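Local coordinates for protein lactose Operon Repressor (PDB 1JYE) that represses transcription of the lactose operon by binding operator DNA, and is released from it when a sugar inducer binds, at residues Y273-D278 with S322-K327; N246-L251 with S280-P285. The protein carries 1 engineered substitution. All blocks are in the same frame, centred on the assembly; numbering follows the deposited sequence.

Contact 1. Residues Y273-D278 with S322-K327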
ATOM      1  N   TYR A 273      -4.731  -5.139 -13.116  1.00 12.42           N
ATOM      2  CA  TYR A 273      -3.547  -4.454 -13.623  1.00 13.26           C
ATOM      3  C   TYR A 273      -2.669  -4.027 -12.447  1.00 15.19           C
ATOM      4  O   TYR A 273      -3.155  -3.374 -11.525  1.00 15.52           O
ATOM      5  CB  TYR A 273      -3.975  -3.223 -14.441  1.00 14.06           C
ATOM      6  CG  TYR A 273      -3.066  -2.864 -15.603  1.00 14.94           C
ATOM      7  CD1 TYR A 273      -1.782  -2.355 -15.391  1.00 14.25           C
ATOM      8  CD2 TYR A 273      -3.501  -3.018 -16.922  1.00 16.29           C
ATOM      9  CE1 TYR A 273      -0.958  -2.003 -16.467  1.00 15.38           C
ATOM     10  CE2 TYR A 273      -2.688  -2.670 -17.997  1.00 15.69           C
ATOM     11  CZ  TYR A 273      -1.422  -2.163 -17.767  1.00 15.56           C
ATOM     12  OH  TYR A 273      -0.633  -1.802 -18.841  1.00 17.50           O
ATOM     13  N   ASP A 274      -1.394  -4.426 -12.505  1.00 13.79           N
ATOM     14  CA  ASP A 274      -0.350  -4.129 -11.514  1.00 16.25           C
ATOM     15  C   ASP A 274       0.397  -5.365 -11.014  1.00 15.18           C
ATOM     16  O   ASP A 274       1.625  -5.386 -10.977  1.00 14.37           O
ATOM     17  CB  ASP A 274      -0.899  -3.420 -10.266  1.00 16.53           C
ATOM     18  CG  ASP A 274      -1.214  -1.954 -10.499  1.00 18.70           C
ATOM     19  OD1 ASP A 274      -0.797  -1.392 -11.534  1.00 19.90           O
ATOM     20  OD2 ASP A 274      -1.876  -1.359  -9.624  1.00 19.97           O
ATOM     21  N   ASP A 275      -0.371  -6.384 -10.643  1.00 15.77           N
ATOM     22  CA  ASP A 275       0.134  -7.622 -10.048  1.00 17.38           C
ATOM     23  C   ASP A 275       0.647  -7.269  -8.662  1.00 18.06           C
ATOM     24  O   ASP A 275       1.837  -7.408  -8.357  1.00 17.07           O
ATOM     25  CB  ASP A 275       1.257  -8.289 -10.858  1.00 18.32           C
ATOM     26  CG  ASP A 275       1.702  -9.612 -10.233  1.00 21.46           C
ATOM     27  OD1 ASP A 275       0.891 -10.204  -9.490  1.00 20.79           O
ATOM     28  OD2 ASP A 275       2.841 -10.067 -10.475  1.00 21.27           O
ATOM     29  N   THR A 276      -0.264  -6.780  -7.829  1.00 18.46           N
ATOM     30  CA  THR A 276       0.081  -6.419  -6.462  1.00 18.41           C
ATOM     31  C   THR A 276       0.360  -7.704  -5.701  1.00 18.51           C
ATOM     32  O   THR A 276      -0.076  -8.781  -6.101  1.00 17.88           O
ATOM     33  CB  THR A 276      -1.078  -5.689  -5.762  1.00 20.97           C
ATOM     34  OG1 THR A 276      -2.194  -6.580  -5.633  1.00 20.13           O
ATOM     35  CG2 THR A 276      -1.502  -4.471  -6.567  1.00 20.17           C
ATOM     36  N   GLU A 277       1.090  -7.592  -4.597  1.00 20.33           N
ATOM     37  CA  GLU A 277       1.404  -8.758  -3.789  1.00 22.96           C
ATOM     38  C   GLU A 277       0.116  -9.453  -3.360  1.00 21.78           C
ATOM     39  O   GLU A 277       0.019 -10.678  -3.399  1.00 23.72           O
ATOM     40  CB  GLU A 277       2.215  -8.324  -2.568  1.00 27.37           C
ATOM     41  CG  GLU A 277       3.471  -7.552  -2.943  1.00 34.22           C
ATOM     42  CD  GLU A 277       4.059  -6.774  -1.782  1.00 38.69           C
ATOM     43  OE1 GLU A 277       4.435  -7.406  -0.773  1.00 41.32           O
ATOM     44  OE2 GLU A 277       4.142  -5.526  -1.882  1.00 40.66           O
ATOM     45  N   ASP A 278      -0.881  -8.664  -2.972  1.00 19.76           N
ATOM     46  CA  ASP A 278      -2.165  -9.207  -2.531  1.00 19.45           C
ATOM     47  C   ASP A 278      -2.937  -9.959  -3.614  1.00 18.76           C
ATOM     48  O   ASP A 278      -3.684 -10.887  -3.308  1.00 17.79           O
ATOM     49  CB  ASP A 278      -3.081  -8.089  -2.017  1.00 20.52           C
ATOM     50  CG  ASP A 278      -2.592  -7.456  -0.728  1.00 22.55           C
ATOM     51  OD1 ASP A 278      -3.196  -6.443  -0.318  1.00 24.35           O
ATOM     52  OD2 ASP A 278      -1.623  -7.961  -0.126  1.00 21.87           O
ATOM     53  N   SER A 322       4.062  -7.804 -18.331  1.00 14.30           N
ATOM     54  CA  SER A 322       3.737  -9.168 -18.713  1.00 14.90           C
ATOM     55  C   SER A 322       2.388  -9.571 -18.147  1.00 14.27           C
ATOM     56  O   SER A 322       1.886  -8.955 -17.207  1.00 15.25           O
ATOM     57  CB  SER A 322       4.819 -10.133 -18.217  1.00 16.56           C
ATOM     58  OG  SER A 322       4.884 -10.143 -16.802  1.00 17.66           O
ATOM     59  N   LEU A 323       1.800 -10.601 -18.741  1.00 13.51           N
ATOM     60  CA  LEU A 323       0.511 -11.114 -18.305  1.00 13.90           C
ATOM     61  C   LEU A 323       0.737 -12.222 -17.288  1.00 14.64           C
ATOM     62  O   LEU A 323       1.524 -13.138 -17.523  1.00 15.29           O
ATOM     63  CB  LEU A 323      -0.258 -11.682 -19.499  1.00 15.13           C
ATOM     64  CG  LEU A 323      -1.553 -12.448 -19.218  1.00 16.87           C
ATOM     65  CD1 LEU A 323      -2.619 -11.488 -18.710  1.00 17.35           C
ATOM     66  CD2 LEU A 323      -2.024 -13.136 -20.502  1.00 17.81           C
ATOM     67  N   VAL A 324       0.048 -12.129 -16.156  1.00 14.42           N
ATOM     68  CA  VAL A 324       0.155 -13.141 -15.110  1.00 15.16           C
ATOM     69  C   VAL A 324      -1.187 -13.860 -15.093  1.00 15.25           C
ATOM     70  O   VAL A 324      -2.185 -13.312 -14.634  1.00 16.56           O
ATOM     71  CB  VAL A 324       0.411 -12.497 -13.731  1.00 16.15           C
ATOM     72  CG1 VAL A 324       0.507 -13.580 -12.665  1.00 18.08           C
ATOM     73  CG2 VAL A 324       1.690 -11.670 -13.773  1.00 17.63           C
ATOM     74  N   LYS A 325      -1.213 -15.078 -15.619  1.00 16.25           N
ATOM     75  CA  LYS A 325      -2.449 -15.846 -15.677  1.00 17.32           C
ATOM     76  C   LYS A 325      -2.731 -16.569 -14.374  1.00 17.60           C
ATOM     77  O   LYS A 325      -1.910 -17.354 -13.901  1.00 17.28           O
ATOM     78  CB  LYS A 325      -2.388 -16.872 -16.813  1.00 19.62           C
ATOM     79  CG  LYS A 325      -2.257 -16.266 -18.202  1.00 22.98           C
ATOM     80  CD  LYS A 325      -2.230 -17.359 -19.265  1.00 25.84           C
ATOM     81  CE  LYS A 325      -2.031 -16.782 -20.656  1.00 28.08           C
ATOM     82  NZ  LYS A 325      -2.009 -17.855 -21.691  1.00 31.52           N
ATOM     83  N   ARG A 326      -3.894 -16.298 -13.795  1.00 16.32           N
ATOM     84  CA  ARG A 326      -4.274 -16.959 -12.559  1.00 17.29           C
ATOM     85  C   ARG A 326      -5.631 -17.659 -12.672  1.00 18.31           C
ATOM     86  O   ARG A 326      -5.859 -18.403 -13.629  1.00 20.04           O
ATOM     87  CB  ARG A 326      -4.242 -15.967 -11.387  1.00 16.93           C
ATOM     88  CG  ARG A 326      -2.837 -15.430 -11.111  1.00 16.51           C
ATOM     89  CD  ARG A 326      -2.667 -14.994  -9.657  1.00 15.78           C
ATOM     90  NE  ARG A 326      -1.320 -14.500  -9.374  1.00 15.89           N
ATOM     91  CZ  ARG A 326      -0.992 -13.215  -9.271  1.00 16.34           C
ATOM     92  NH1 ARG A 326      -1.909 -12.268  -9.431  1.00 15.87           N
ATOM     93  NH2 ARG A 326       0.257 -12.876  -8.987  1.00 18.25           N
ATOM     94  N   LYS A 327      -6.542 -17.405 -11.737  1.00 18.14           N
ATOM     95  CA  LYS A 327      -7.826 -18.103 -11.730  1.00 18.42           C
ATOM     96  C   LYS A 327      -9.088 -17.322 -12.074  1.00 17.79           C
ATOM     97  O   LYS A 327     -10.190 -17.856 -11.942  1.00 19.73           O
ATOM     98  CB  LYS A 327      -8.033 -18.748 -10.354  1.00 18.07           C
ATOM     99  CG  LYS A 327      -6.910 -19.674  -9.911  1.00 22.51           C
ATOM    100  CD  LYS A 327      -6.846 -20.915 -10.781  1.00 24.86           C
ATOM    101  CE  LYS A 327      -5.794 -21.888 -10.275  1.00 28.21           C
ATOM    102  NZ  LYS A 327      -5.762 -23.126 -11.101  1.00 31.34           N
TER
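Val324, at the end of its strand, turns a methyl group to the carboxylate of Asp275: CG2 lies 3.8 Å from Asp275 OD2, with the two side chains crossing at about a right angle. This touch is apolar on one side only, and it touches OD2 while leaving the other oxygen to a stronger partner. The other branch of Val324 is anti to the backbone N, which carries CG1 over the guanidinium of Arg326, two residues on, 3.6 Å above the centre of that plane. The valine thus braces the arginine's face while it meets the aspartate.

Arg326 supplies the charge. From an extended chain its guanidinium is presented edge-on to Asp275, and NH2 donates to OD1 at 2.8 Å with an N-H...O angle of 157°, a salt bridge made through one hydrogen bond. The donor lies on the syn side of OD1, somewhat out of the carboxylate plane. The two planes are 47° apart, and a two-bond, coplanar pairing is not made. NH1, the other terminal nitrogen, donates to Leu286 O and Ser279 OG, so that, with NH2 on Asp275, the rotation of the group is restrained from two sides of the guanidinium. On the aspartate, chi1 of -177° swings the carboxylate toward 322-327. Replacing Asp275 by an alanine is likely to leave NH2 of Arg326 without its charged mate and the guanidinium freer to shift beside Val324.

One charge pair and one methyl contact join the loop after strand 269-271 to the end of strand 316-324 and the residues just beyond it. Strand 288-290 pairs antiparallel with 316-324, and Asp275 also packs on its Thr288 and Lys290. Nearby, helix 74-89 meets Thr276 and Glu277, while helix 163-177 lies against Leu323 and Lys325.

Contact 2. Residues N246-L251 with S280-P285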
ATOM      1  N   ASN A 246      -6.930  -1.579 -12.359  1.00 12.69           N
ATOM      2  CA  ASN A 246      -5.912  -1.968 -11.388  1.00 12.16           C
ATOM      3  C   ASN A 246      -6.437  -3.104 -10.535  1.00 12.14           C
ATOM      4  O   ASN A 246      -7.625  -3.418 -10.574  1.00 12.71           O
ATOM      5  CB  ASN A 246      -5.392  -0.762 -10.567  1.00 12.76           C
ATOM      6  CG  ASN A 246      -6.308  -0.348  -9.427  1.00 11.82           C
ATOM      7  OD1 ASN A 246      -7.480  -0.699  -9.381  1.00 16.14           O
ATOM      8  ND2 ASN A 246      -5.758   0.440  -8.499  1.00 14.67           N
ATOM      9  N   ASP A 247      -5.549  -3.753  -9.796  1.00 11.82           N
ATOM     10  CA  ASP A 247      -5.956  -4.893  -8.995  1.00 13.30           C
ATOM     11  C   ASP A 247      -6.944  -4.576  -7.882  1.00 11.54           C
ATOM     12  O   ASP A 247      -7.834  -5.375  -7.604  1.00 12.93           O
ATOM     13  CB  ASP A 247      -4.721  -5.598  -8.428  1.00 13.18           C
ATOM     14  CG  ASP A 247      -3.874  -6.247  -9.510  1.00 15.60           C
ATOM     15  OD1 ASP A 247      -4.380  -6.423 -10.644  1.00 15.04           O
ATOM     16  OD2 ASP A 247      -2.708  -6.592  -9.231  1.00 16.73           O
ATOM     17  N   GLN A 248      -6.803  -3.420  -7.248  1.00 13.03           N
ATOM     18  CA  GLN A 248      -7.725  -3.069  -6.178  1.00 14.36           C
ATOM     19  C   GLN A 248      -9.140  -2.863  -6.708  1.00 13.60           C
ATOM     20  O   GLN A 248     -10.099  -3.321  -6.098  1.00 13.00           O
ATOM     21  CB  GLN A 248      -7.228  -1.830  -5.438  1.00 15.34           C
ATOM     22  CG  GLN A 248      -6.038  -2.130  -4.543  1.00 18.85           C
ATOM     23  CD  GLN A 248      -5.286  -0.886  -4.149  1.00 20.17           C
ATOM     24  OE1 GLN A 248      -4.598  -0.283  -4.970  1.00 22.75           O
ATOM     25  NE2 GLN A 248      -5.420  -0.484  -2.890  1.00 22.74           N
ATOM     26  N   MET A 249      -9.285  -2.182  -7.841  1.00 14.04           N
ATOM     27  CA  MET A 249     -10.625  -2.015  -8.384  1.00 13.38           C
ATOM     28  C   MET A 249     -11.136  -3.382  -8.824  1.00 13.09           C
ATOM     29  O   MET A 249     -12.333  -3.650  -8.757  1.00 13.75           O
ATOM     30  CB  MET A 249     -10.627  -1.040  -9.569  1.00 12.76           C
ATOM     31  CG  MET A 249     -10.358   0.395  -9.162  1.00 13.93           C
ATOM     32  SD  MET A 249     -10.749   1.562 -10.475  1.00 18.06           S
ATOM     33  CE  MET A 249      -9.464   1.230 -11.595  1.00 22.58           C
ATOM     34  N   ALA A 250     -10.229  -4.251  -9.264  1.00 12.56           N
ATOM     35  CA  ALA A 250     -10.629  -5.591  -9.692  1.00 12.85           C
ATOM     36  C   ALA A 250     -11.173  -6.365  -8.498  1.00 12.60           C
ATOM     37  O   ALA A 250     -12.122  -7.136  -8.631  1.00 12.46           O
ATOM     38  CB  ALA A 250      -9.449  -6.338 -10.314  1.00 12.72           C
ATOM     39  N   LEU A 251     -10.565  -6.165  -7.332  1.00 13.83           N
ATOM     40  CA  LEU A 251     -11.020  -6.835  -6.117  1.00 14.41           C
ATOM     41  C   LEU A 251     -12.469  -6.425  -5.858  1.00 14.03           C
ATOM     42  O   LEU A 251     -13.316  -7.259  -5.520  1.00 15.56           O
ATOM     43  CB  LEU A 251     -10.150  -6.421  -4.925  1.00 13.63           C
ATOM     44  CG  LEU A 251     -10.590  -6.945  -3.550  1.00 16.74           C
ATOM     45  CD1 LEU A 251     -10.340  -8.445  -3.461  1.00 18.08           C
ATOM     46  CD2 LEU A 251      -9.811  -6.216  -2.465  1.00 15.90           C
ATOM     47  N   SER A 280      -2.301 -12.263  -5.626  1.00 17.55           N
ATOM     48  CA  SER A 280      -2.121 -13.707  -5.690  1.00 18.42           C
ATOM     49  C   SER A 280      -3.012 -14.413  -4.672  1.00 19.43           C
ATOM     50  O   SER A 280      -3.195 -15.631  -4.733  1.00 19.96           O
ATOM     51  CB  SER A 280      -0.659 -14.067  -5.422  1.00 21.84           C
ATOM     52  OG  SER A 280      -0.280 -13.670  -4.115  1.00 22.51           O
ATOM     53  N   CYS A 281      -3.565 -13.652  -3.733  1.00 18.29           N
ATOM     54  CA  CYS A 281      -4.421 -14.239  -2.712  1.00 18.23           C
ATOM     55  C   CYS A 281      -5.867 -13.768  -2.742  1.00 18.21           C
ATOM     56  O   CYS A 281      -6.605 -13.943  -1.775  1.00 17.16           O
ATOM     57  CB  CYS A 281      -3.811 -14.019  -1.325  1.00 18.49           C
ATOM     58  SG  CYS A 281      -2.354 -15.047  -1.053  1.00 20.05           S
ATOM     59  N   TYR A 282      -6.278 -13.152  -3.846  1.00 17.36           N
ATOM     60  CA  TYR A 282      -7.668 -12.744  -3.960  1.00 17.76           C
ATOM     61  C   TYR A 282      -8.433 -14.048  -4.135  1.00 17.49           C
ATOM     62  O   TYR A 282      -7.829 -15.095  -4.372  1.00 18.45           O
ATOM     63  CB  TYR A 282      -7.888 -11.849  -5.187  1.00 17.12           C
ATOM     64  CG  TYR A 282      -7.410 -10.424  -5.027  1.00 19.43           C
ATOM     65  CD1 TYR A 282      -6.914  -9.959  -3.807  1.00 21.82           C
ATOM     66  CD2 TYR A 282      -7.495  -9.521  -6.089  1.00 20.23           C
ATOM     67  CE1 TYR A 282      -6.522  -8.635  -3.649  1.00 22.47           C
ATOM     68  CE2 TYR A 282      -7.104  -8.198  -5.941  1.00 20.49           C
ATOM     69  CZ  TYR A 282      -6.621  -7.760  -4.722  1.00 23.79           C
ATOM     70  OH  TYR A 282      -6.253  -6.446  -4.567  1.00 24.19           O
ATOM     71  N   ILE A 283      -9.754 -13.990  -4.024  1.00 17.35           N
ATOM     72  CA  ILE A 283     -10.571 -15.185  -4.170  1.00 19.29           C
ATOM     73  C   ILE A 283     -11.509 -15.076  -5.367  1.00 19.72           C
ATOM     74  O   ILE A 283     -12.527 -14.387  -5.300  1.00 20.27           O
ATOM     75  CB  ILE A 283     -11.416 -15.434  -2.903  1.00 20.25           C
ATOM     76  CG1 ILE A 283     -10.497 -15.551  -1.684  1.00 21.78           C
ATOM     77  CG2 ILE A 283     -12.246 -16.700  -3.074  1.00 22.25           C
ATOM     78  CD1 ILE A 283     -11.238 -15.679  -0.363  1.00 23.49           C
ATOM     79  N   PRO A 284     -11.167 -15.739  -6.487  1.00 19.07           N
ATOM     80  CA  PRO A 284      -9.961 -16.558  -6.663  1.00 18.35           C
ATOM     81  C   PRO A 284      -8.773 -15.695  -7.092  1.00 17.10           C
ATOM     82  O   PRO A 284      -8.941 -14.510  -7.388  1.00 17.69           O
ATOM     83  CB  PRO A 284     -10.382 -17.545  -7.745  1.00 20.72           C
ATOM     84  CG  PRO A 284     -11.249 -16.712  -8.614  1.00 20.61           C
ATOM     85  CD  PRO A 284     -12.095 -15.936  -7.616  1.00 19.65           C
ATOM     86  N   PRO A 285      -7.557 -16.272  -7.121  1.00 15.89           N
ATOM     87  CA  PRO A 285      -6.368 -15.513  -7.525  1.00 15.70           C
ATOM     88  C   PRO A 285      -6.605 -14.783  -8.844  1.00 15.82           C
ATOM     89  O   PRO A 285      -7.133 -15.352  -9.799  1.00 15.70           O
ATOM     90  CB  PRO A 285      -5.292 -16.586  -7.599  1.00 16.75           C
ATOM     91  CG  PRO A 285      -5.670 -17.462  -6.429  1.00 16.76           C
ATOM     92  CD  PRO A 285      -7.174 -17.607  -6.621  1.00 16.03           C
TER
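The carbonyl oxygen of Asp247 is approached twice: it accepts the helical bond from Leu251 N at 2.9 Å, and the edge of the Tyr282 ring comes up to it, CE2 at 3.4 Å. Leu251 then takes the ring's face. It points CG away from its backbone N (chi1 175°), and from there CD1 reaches over the ring, 3.7 Å from the Tyr282 centroid and only 7° off the ring normal, a CH-pi contact, while CB lies against CE2. One tyrosine is therefore met both at its edge, by a peptide oxygen, and over its face, by a methyl. The hydroxyl end reaches the helix start, with OH 4.0 Å from Gln248 CA.

That first turn is secured by Asn246, the N-cap, whose OD1 accepts from Met249 N at 2.8 Å. OD1 of Asp247 bonds Thr288 OG1, and Gln248 reaches Asp278 of the second subunit. Helix 247-259 belongs to the beta-alpha-beta crossover between the adjacent parallel strands 241-244 and 269-271, a unit characteristic of periplasmic binding protein-like domains, and Tyr282, from the loop following the second strand, packs on the helix's first turn.

Contacts 1 and 2 have centres about 8 Å apart and interleave along the chain, and Asp247 is the clearest joint between them: its OD2 is 2.8 Å from Thr276 N, a probable hydrogen bond. A second tie runs from Lys327 N to Pro285 O at 2.9 Å, so 322-327 is joined to the loop carrying Tyr282. Together they connect the start of helix 247-259 with the loop after strand 269-271 and the last strand. Both border the second subunit. Glycerol, probably from the crystallisation liquor, is bonded to Asp274 and to Asn246 at neighbouring ends of the two contacts, consistent with a pocket beside them that could receive the sugar inducer.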